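Local coordinates for protein lipopolysaccharide heptosyltransferase 2 (PDB 1PSW) that transfers the second heptose from ADP-L-glycero-beta-D-manno-heptose onto the heptosyl-Kdo2-lipid A module during synthesis of the lipopolysaccharide core, at residues I183-G188 with A203-Q208; K195-Y200 with I330-V335. One frame throughout, in Å; residues are numbered along the deposited sequence.

Contact 1. Residues I183-G188 with A203-Q208; sequences IGFCPG and AELAKQ
Phe185 reaches from the strand to the helix and meets Leu205 and Ala206 with the far end of its ring. Phe185 CZ lies 3.8 Å from Leu205 CG and just as near Leu205 CD2. The neighbouring ring carbon, Phe185 CE2, stands 3.9 Å from the methyl Ala206 CB. Both side chains come at the ring obliquely. The backbone nitrogen of Ala206, by contrast, sits at the ring edge, in its plane, 4.0 Å from Phe185 CE2. No hydrogen bond crosses here; the side chains that meet are all apolar and all three residues are buried. In Leu205, CG is anti to the backbone N (chi1 -179°), which sets CD2 against the ring carbons CZ and CE1 of Phe185, with Leu205 CD2 to Phe185 CE1 at 4.0 Å. Strand 182-186, helix 199-211 and strand 215-218 form a beta-alpha-beta unit of the Rossmann-like sheet in this half of the GT-B fold, and Phe185 is a side chain by which the first strand holds the crossover helix. With an alanine here the ring would be gone, and Leu205 and Ala206 would probably lose their apolar partner on the strand, leaving a gap between sheet and helix. Farther out, Val216 and Leu218 of one adjacent strand and Val266 of the other touch the phenyl, and the ring of Tyr202 meets it with the planes at about 45°. Backbone hydrogen bonds of Phe185 with Val217 on one side, and of Gly184 with Ala264 and Val266 on the other, fix the strand that carries it.

Contact 2. Residues K195-Y200 with I330-V335; sequences KRWPHY and ITPQRV
Trp197 pushes its indole edge-first into a hollow formed by Ile330, Thr331, Pro332 and Val335, where the chain turns into the C-terminal helix. At the pyrrole end Trp197 NE1 donates to Ile330 O over 2.9 Å, with an N-H...O angle of 148°. The oxygen lies close to the ring plane, although the nitrogen is tilted 28° from the carbonyl plane of Ile330. Beside this bond the branched CB of Ile330 presses up to Trp197 NE1 at 3.6 Å. The benzo end fits the first turn of the helix: Trp197 CH2 abuts Pro332 CA in the ring plane at 3.8 Å, and CG of the proline bulges against CZ2 and CH2. Val335, one turn on, approaches obliquely from the opposite direction and sets its CG2 methyl 3.6 Å from Trp197 CZ2. The tryptophan CG is anti to its own nitrogen (chi1 -164°), which carries the indole into this hollow. The Thr331 backbone lies at the indole edge, while its side chain turns away and caps the helix, Thr331 OG1 accepting from Arg334 N at 3.1 Å. Around the pair, Tyr202 meets the indole edge-to-face and Leu327 of helix 325-328 also touches it, while Asn268, at the end of strand 264-268, accepts the Trp197 backbone N-H through OD1; the joint thus ties the start of helix 199-211 to the start of helix 332-347.

In the fold
Contacts 1 and 2 share helix 199-211, and their centres lie about 9 Å apart. In contact 1 the helix is held against the sheet; in contact 2 the residues leading into it meet the entry to helix 332-347, so the C-terminal helix is joined to the same unit. Leu205 bridges them directly, its CD2 packing 3.8 Å from Val335 CG1, and Glu204 CG rests 3.7 Å from Pro332 CB. Asn268 links the loop parts as well, bonding to Gly188 O and to the backbone nitrogen of Trp197. Both contacts belong to the C-terminal half, which in GT-B enzymes usually binds the nucleotide-sugar donor.

Contact 1. Residues I183-G188 with A203-Q208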
ATOM      1  N   ILE A 183      12.172   2.586  14.762  1.00 16.73           N
ATOM      2  CA  ILE A 183      11.445   3.580  13.993  1.00 16.04           C
ATOM      3  C   ILE A 183      11.733   3.140  12.561  1.00 16.95           C
ATOM      4  O   ILE A 183      12.877   2.829  12.220  1.00 17.96           O
ATOM      5  CB  ILE A 183      11.998   4.995  14.217  1.00 17.33           C
ATOM      6  CG1 ILE A 183      11.796   5.410  15.687  1.00 17.67           C
ATOM      7  CG2 ILE A 183      11.308   5.966  13.264  1.00 17.46           C
ATOM      8  CD1 ILE A 183      10.338   5.601  16.085  1.00 19.97           C
ATOM      9  N   GLY A 184      10.702   3.075  11.732  1.00 15.26           N
ATOM     10  CA  GLY A 184      10.920   2.670  10.360  1.00 14.61           C
ATOM     11  C   GLY A 184      10.852   3.845   9.398  1.00 15.34           C
ATOM     12  O   GLY A 184      10.034   4.741   9.575  1.00 13.50           O
ATOM     13  N   PHE A 185      11.734   3.851   8.398  1.00 15.31           N
ATOM     14  CA  PHE A 185      11.767   4.895   7.366  1.00 16.13           C
ATOM     15  C   PHE A 185      11.466   4.236   6.018  1.00 17.15           C
ATOM     16  O   PHE A 185      11.905   3.120   5.759  1.00 18.02           O
ATOM     17  CB  PHE A 185      13.165   5.541   7.245  1.00 15.77           C
ATOM     18  CG  PHE A 185      13.560   6.444   8.391  1.00 16.27           C
ATOM     19  CD1 PHE A 185      12.695   6.693   9.446  1.00 16.47           C
ATOM     20  CD2 PHE A 185      14.817   7.056   8.394  1.00 14.33           C
ATOM     21  CE1 PHE A 185      13.068   7.539  10.504  1.00 13.90           C
ATOM     22  CE2 PHE A 185      15.207   7.900   9.439  1.00 16.62           C
ATOM     23  CZ  PHE A 185      14.326   8.142  10.496  1.00 16.04           C
ATOM     24  N   CYS A 186      10.731   4.933   5.159  1.00 17.39           N
ATOM     25  CA  CYS A 186      10.409   4.442   3.817  1.00 19.91           C
ATOM     26  C   CYS A 186      10.786   5.614   2.914  1.00 20.36           C
ATOM     27  O   CYS A 186       9.925   6.358   2.455  1.00 20.72           O
ATOM     28  CB  CYS A 186       8.914   4.142   3.695  1.00 19.74           C
ATOM     29  SG  CYS A 186       8.290   2.888   4.838  1.00 25.14           S
ATOM     30  N   PRO A 187      12.089   5.787   2.642  1.00 21.39           N
ATOM     31  CA  PRO A 187      12.651   6.862   1.815  1.00 21.93           C
ATOM     32  C   PRO A 187      12.384   6.864   0.311  1.00 21.83           C
ATOM     33  O   PRO A 187      12.636   7.870  -0.356  1.00 23.64           O
ATOM     34  CB  PRO A 187      14.136   6.783   2.138  1.00 22.57           C
ATOM     35  CG  PRO A 187      14.351   5.311   2.254  1.00 23.85           C
ATOM     36  CD  PRO A 187      13.146   4.850   3.064  1.00 22.11           C
ATOM     37  N   GLY A 188      11.878   5.756  -0.218  1.00 20.68           N
ATOM     38  CA  GLY A 188      11.607   5.689  -1.645  1.00 20.25           C
ATOM     39  C   GLY A 188      10.263   6.275  -2.021  1.00 20.40           C
ATOM     40  O   GLY A 188       9.560   6.829  -1.176  1.00 21.70           O
ATOM     41  N   ALA A 203      18.763  11.124   6.983  1.00 19.32           N
ATOM     42  CA  ALA A 203      19.967  10.828   7.758  1.00 20.34           C
ATOM     43  C   ALA A 203      20.015  11.651   9.043  1.00 20.83           C
ATOM     44  O   ALA A 203      20.309  11.125  10.114  1.00 20.08           O
ATOM     45  CB  ALA A 203      21.212  11.089   6.917  1.00 19.64           C
ATOM     46  N   GLU A 204      19.733  12.945   8.925  1.00 21.18           N
ATOM     47  CA  GLU A 204      19.730  13.839  10.076  1.00 21.99           C
ATOM     48  C   GLU A 204      18.678  13.371  11.085  1.00 22.06           C
ATOM     49  O   GLU A 204      18.916  13.361  12.295  1.00 21.63           O
ATOM     50  CB  GLU A 204      19.431  15.272   9.620  1.00 24.47           C
ATOM     51  CG  GLU A 204      19.274  16.300  10.736  1.00 29.32           C
ATOM     52  CD  GLU A 204      20.464  16.335  11.678  1.00 35.21           C
ATOM     53  OE1 GLU A 204      21.613  16.415  11.190  1.00 37.15           O
ATOM     54  OE2 GLU A 204      20.250  16.293  12.909  1.00 37.02           O
ATOM     55  N   LEU A 205      17.510  12.976  10.586  1.00 19.72           N
ATOM     56  CA  LEU A 205      16.442  12.498  11.464  1.00 19.60           C
ATOM     57  C   LEU A 205      16.872  11.223  12.183  1.00 18.79           C
ATOM     58  O   LEU A 205      16.542  11.014  13.350  1.00 18.56           O
ATOM     59  CB  LEU A 205      15.154  12.230  10.669  1.00 19.09           C
ATOM     60  CG  LEU A 205      13.953  11.741  11.506  1.00 18.95           C
ATOM     61  CD1 LEU A 205      13.649  12.744  12.610  1.00 18.47           C
ATOM     62  CD2 LEU A 205      12.731  11.549  10.623  1.00 19.89           C
ATOM     63  N   ALA A 206      17.599  10.362  11.478  1.00 18.38           N
ATOM     64  CA  ALA A 206      18.061   9.116  12.079  1.00 19.56           C
ATOM     65  C   ALA A 206      19.043   9.413  13.219  1.00 19.81           C
ATOM     66  O   ALA A 206      18.986   8.783  14.281  1.00 20.76           O
ATOM     67  CB  ALA A 206      18.725   8.232  11.020  1.00 17.18           C
ATOM     68  N   LYS A 207      19.940  10.373  13.005  1.00 21.23           N
ATOM     69  CA  LYS A 207      20.914  10.734  14.036  1.00 22.16           C
ATOM     70  C   LYS A 207      20.188  11.200  15.289  1.00 22.94           C
ATOM     71  O   LYS A 207      20.554  10.841  16.410  1.00 21.74           O
ATOM     72  CB  LYS A 207      21.831  11.863  13.553  1.00 24.07           C
ATOM     73  CG  LYS A 207      22.684  11.499  12.370  1.00 26.73           C
ATOM     74  CD  LYS A 207      23.540  12.674  11.935  1.00 29.26           C
ATOM     75  CE  LYS A 207      24.346  12.308  10.707  1.00 31.92           C
ATOM     76  NZ  LYS A 207      25.084  13.464  10.134  1.00 33.10           N
ATOM     77  N   GLN A 208      19.160  12.015  15.090  1.00 22.86           N
ATOM     78  CA  GLN A 208      18.374  12.544  16.198  1.00 24.36           C
ATOM     79  C   GLN A 208      17.636  11.434  16.949  1.00 23.16           C
ATOM     80  O   GLN A 208      17.563  11.452  18.179  1.00 22.65           O
ATOM     81  CB  GLN A 208      17.352  13.551  15.673  1.00 26.79           C
ATOM     82  CG  GLN A 208      17.938  14.764  14.987  1.00 33.84           C
ATOM     83  CD  GLN A 208      18.507  15.771  15.959  1.00 38.55           C
ATOM     84  OE1 GLN A 208      19.602  15.590  16.498  1.00 40.38           O
ATOM     85  NE2 GLN A 208      17.750  16.832  16.212  1.00 41.90           N
TER

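Contact 2. Residues K195-Y200 with I330-V335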
ATOM      1  N   LYS A 195       8.899  13.308  -5.240  1.00 21.43           N
ATOM      2  CA  LYS A 195       8.079  13.080  -4.061  1.00 22.60           C
ATOM      3  C   LYS A 195       8.865  12.543  -2.872  1.00 20.56           C
ATOM      4  O   LYS A 195       8.285  12.224  -1.837  1.00 20.89           O
ATOM      5  CB  LYS A 195       6.928  12.136  -4.411  1.00 25.71           C
ATOM      6  CG  LYS A 195       6.033  12.713  -5.489  1.00 29.58           C
ATOM      7  CD  LYS A 195       4.803  11.872  -5.736  1.00 35.42           C
ATOM      8  CE  LYS A 195       3.938  12.506  -6.817  1.00 37.70           C
ATOM      9  NZ  LYS A 195       2.654  11.776  -6.989  1.00 40.62           N
ATOM     10  N   ARG A 196      10.183  12.466  -3.002  1.00 19.51           N
ATOM     11  CA  ARG A 196      10.994  11.947  -1.913  1.00 19.02           C
ATOM     12  C   ARG A 196      11.589  13.002  -0.995  1.00 19.99           C
ATOM     13  O   ARG A 196      12.114  14.021  -1.445  1.00 19.81           O
ATOM     14  CB  ARG A 196      12.140  11.088  -2.452  1.00 20.73           C
ATOM     15  CG  ARG A 196      11.710   9.760  -3.037  1.00 26.18           C
ATOM     16  CD  ARG A 196      12.911   8.846  -3.232  1.00 30.60           C
ATOM     17  NE  ARG A 196      13.357   8.794  -4.613  1.00 35.49           N
ATOM     18  CZ  ARG A 196      14.524   8.294  -5.007  1.00 38.98           C
ATOM     19  NH1 ARG A 196      15.380   7.798  -4.119  1.00 36.73           N
ATOM     20  NH2 ARG A 196      14.836   8.291  -6.298  1.00 39.94           N
ATOM     21  N   TRP A 197      11.486  12.766   0.306  1.00 17.57           N
ATOM     22  CA  TRP A 197      12.097  13.680   1.258  1.00 17.63           C
ATOM     23  C   TRP A 197      13.576  13.376   1.018  1.00 16.14           C
ATOM     24  O   TRP A 197      13.942  12.218   0.815  1.00 16.99           O
ATOM     25  CB  TRP A 197      11.699  13.304   2.675  1.00 15.50           C
ATOM     26  CG  TRP A 197      11.951  14.365   3.682  1.00 14.35           C
ATOM     27  CD1 TRP A 197      11.727  15.702   3.546  1.00 14.35           C
ATOM     28  CD2 TRP A 197      12.383  14.163   5.031  1.00 14.24           C
ATOM     29  NE1 TRP A 197      11.976  16.351   4.741  1.00 14.57           N
ATOM     30  CE2 TRP A 197      12.369  15.427   5.667  1.00 15.42           C
ATOM     31  CE3 TRP A 197      12.745  13.028   5.775  1.00 14.78           C
ATOM     32  CZ2 TRP A 197      12.743  15.592   7.000  1.00 14.76           C
ATOM     33  CZ3 TRP A 197      13.112  13.195   7.110  1.00 12.64           C
ATOM     34  CH2 TRP A 197      13.093  14.468   7.709  1.00 15.48           C
ATOM     35  N   PRO A 198      14.444  14.402   1.021  1.00 16.65           N
ATOM     36  CA  PRO A 198      15.885  14.212   0.788  1.00 15.23           C
ATOM     37  C   PRO A 198      16.593  13.163   1.646  1.00 16.08           C
ATOM     38  O   PRO A 198      16.363  13.062   2.854  1.00 15.93           O
ATOM     39  CB  PRO A 198      16.455  15.604   1.025  1.00 15.83           C
ATOM     40  CG  PRO A 198      15.347  16.495   0.558  1.00 16.95           C
ATOM     41  CD  PRO A 198      14.118  15.833   1.150  1.00 16.74           C
ATOM     42  N   HIS A 199      17.467  12.393   1.006  1.00 15.72           N
ATOM     43  CA  HIS A 199      18.234  11.372   1.700  1.00 17.20           C
ATOM     44  C   HIS A 199      18.975  11.957   2.904  1.00 18.31           C
ATOM     45  O   HIS A 199      19.093  11.304   3.945  1.00 17.93           O
ATOM     46  CB  HIS A 199      19.251  10.710   0.752  1.00 17.93           C
ATOM     47  CG  HIS A 199      20.250  11.658   0.157  1.00 19.09           C
ATOM     48  ND1 HIS A 199      19.973  12.446  -0.940  1.00 20.22           N
ATOM     49  CD2 HIS A 199      21.524  11.952   0.515  1.00 18.94           C
ATOM     50  CE1 HIS A 199      21.029  13.183  -1.232  1.00 20.50           C
ATOM     51  NE2 HIS A 199      21.985  12.902  -0.363  1.00 20.59           N
ATOM     52  N   TYR A 200      19.487  13.178   2.781  1.00 18.79           N
ATOM     53  CA  TYR A 200      20.210  13.773   3.901  1.00 18.62           C
ATOM     54  C   TYR A 200      19.290  14.191   5.036  1.00 18.41           C
ATOM     55  O   TYR A 200      19.717  14.261   6.189  1.00 18.06           O
ATOM     56  CB  TYR A 200      21.063  14.954   3.432  1.00 17.88           C
ATOM     57  CG  TYR A 200      20.366  15.906   2.493  1.00 16.93           C
ATOM     58  CD1 TYR A 200      19.622  16.978   2.976  1.00 17.82           C
ATOM     59  CD2 TYR A 200      20.475  15.744   1.116  1.00 18.26           C
ATOM     60  CE1 TYR A 200      19.007  17.873   2.109  1.00 16.17           C
ATOM     61  CE2 TYR A 200      19.872  16.620   0.243  1.00 18.97           C
ATOM     62  CZ  TYR A 200      19.141  17.684   0.743  1.00 18.80           C
ATOM     63  OH  TYR A 200      18.555  18.550  -0.138  1.00 19.34           O
ATOM     64  N   ILE A 330      11.047  20.954   4.299  1.00 20.40           N
ATOM     65  CA  ILE A 330      10.538  20.313   5.507  1.00 19.64           C
ATOM     66  C   ILE A 330      11.763  19.854   6.297  1.00 20.56           C
ATOM     67  O   ILE A 330      12.458  18.925   5.892  1.00 21.66           O
ATOM     68  CB  ILE A 330       9.642  19.098   5.177  1.00 20.39           C
ATOM     69  CG1 ILE A 330       8.340  19.578   4.529  1.00 19.92           C
ATOM     70  CG2 ILE A 330       9.337  18.307   6.455  1.00 19.42           C
ATOM     71  CD1 ILE A 330       7.354  18.468   4.202  1.00 22.47           C
ATOM     72  N   THR A 331      12.025  20.514   7.420  1.00 20.05           N
ATOM     73  CA  THR A 331      13.194  20.204   8.238  1.00 21.26           C
ATOM     74  C   THR A 331      13.054  18.963   9.104  1.00 20.51           C
ATOM     75  O   THR A 331      11.960  18.604   9.522  1.00 21.71           O
ATOM     76  CB  THR A 331      13.553  21.380   9.172  1.00 20.95           C
ATOM     77  OG1 THR A 331      12.587  21.460  10.226  1.00 22.07           O
ATOM     78  CG2 THR A 331      13.557  22.694   8.397  1.00 22.22           C
ATOM     79  N   PRO A 332      14.174  18.279   9.377  1.00 21.40           N
ATOM     80  CA  PRO A 332      14.161  17.077  10.211  1.00 22.47           C
ATOM     81  C   PRO A 332      13.604  17.408  11.595  1.00 23.39           C
ATOM     82  O   PRO A 332      12.990  16.562  12.242  1.00 23.12           O
ATOM     83  CB  PRO A 332      15.633  16.687  10.267  1.00 22.03           C
ATOM     84  CG  PRO A 332      16.120  17.100   8.913  1.00 21.18           C
ATOM     85  CD  PRO A 332      15.501  18.466   8.761  1.00 21.73           C
ATOM     86  N   GLN A 333      13.819  18.643  12.046  1.00 23.24           N
ATOM     87  CA  GLN A 333      13.325  19.064  13.357  1.00 25.74           C
ATOM     88  C   GLN A 333      11.799  19.119  13.379  1.00 24.57           C
ATOM     89  O   GLN A 333      11.179  18.733  14.363  1.00 25.23           O
ATOM     90  CB  GLN A 333      13.901  20.429  13.741  1.00 28.18           C
ATOM     91  CG  GLN A 333      13.561  20.853  15.165  1.00 35.54           C
ATOM     92  CD  GLN A 333      13.984  19.817  16.201  1.00 38.64           C
ATOM     93  OE1 GLN A 333      15.156  19.438  16.286  1.00 40.89           O
ATOM     94  NE2 GLN A 333      13.026  19.357  16.997  1.00 39.83           N
ATOM     95  N   ARG A 334      11.192  19.595  12.296  1.00 23.63           N
ATOM     96  CA  ARG A 334       9.733  19.662  12.230  1.00 26.27           C
ATOM     97  C   ARG A 334       9.166  18.244  12.311  1.00 25.00           C
ATOM     98  O   ARG A 334       8.229  17.976  13.067  1.00 25.65           O
ATOM     99  CB  ARG A 334       9.280  20.330  10.925  1.00 28.82           C
ATOM    100  CG  ARG A 334       7.772  20.361  10.719  1.00 32.23           C
ATOM    101  CD  ARG A 334       7.424  20.856   9.319  1.00 37.21           C
ATOM    102  NE  ARG A 334       7.752  22.270   9.119  1.00 42.66           N
ATOM    103  CZ  ARG A 334       6.913  23.277   9.349  1.00 43.05           C
ATOM    104  NH1 ARG A 334       5.686  23.031   9.790  1.00 44.01           N
ATOM    105  NH2 ARG A 334       7.300  24.527   9.138  1.00 43.70           N
ATOM    106  N   VAL A 335       9.750  17.337  11.532  1.00 23.73           N
ATOM    107  CA  VAL A 335       9.322  15.942  11.498  1.00 21.30           C
ATOM    108  C   VAL A 335       9.554  15.256  12.843  1.00 21.68           C
ATOM    109  O   VAL A 335       8.697  14.516  13.338  1.00 19.37           O
ATOM    110  CB  VAL A 335      10.070  15.165  10.378  1.00 21.24           C
ATOM    111  CG1 VAL A 335       9.655  13.692  10.377  1.00 20.27           C
ATOM    112  CG2 VAL A 335       9.754  15.790   9.023  1.00 16.89           C
TER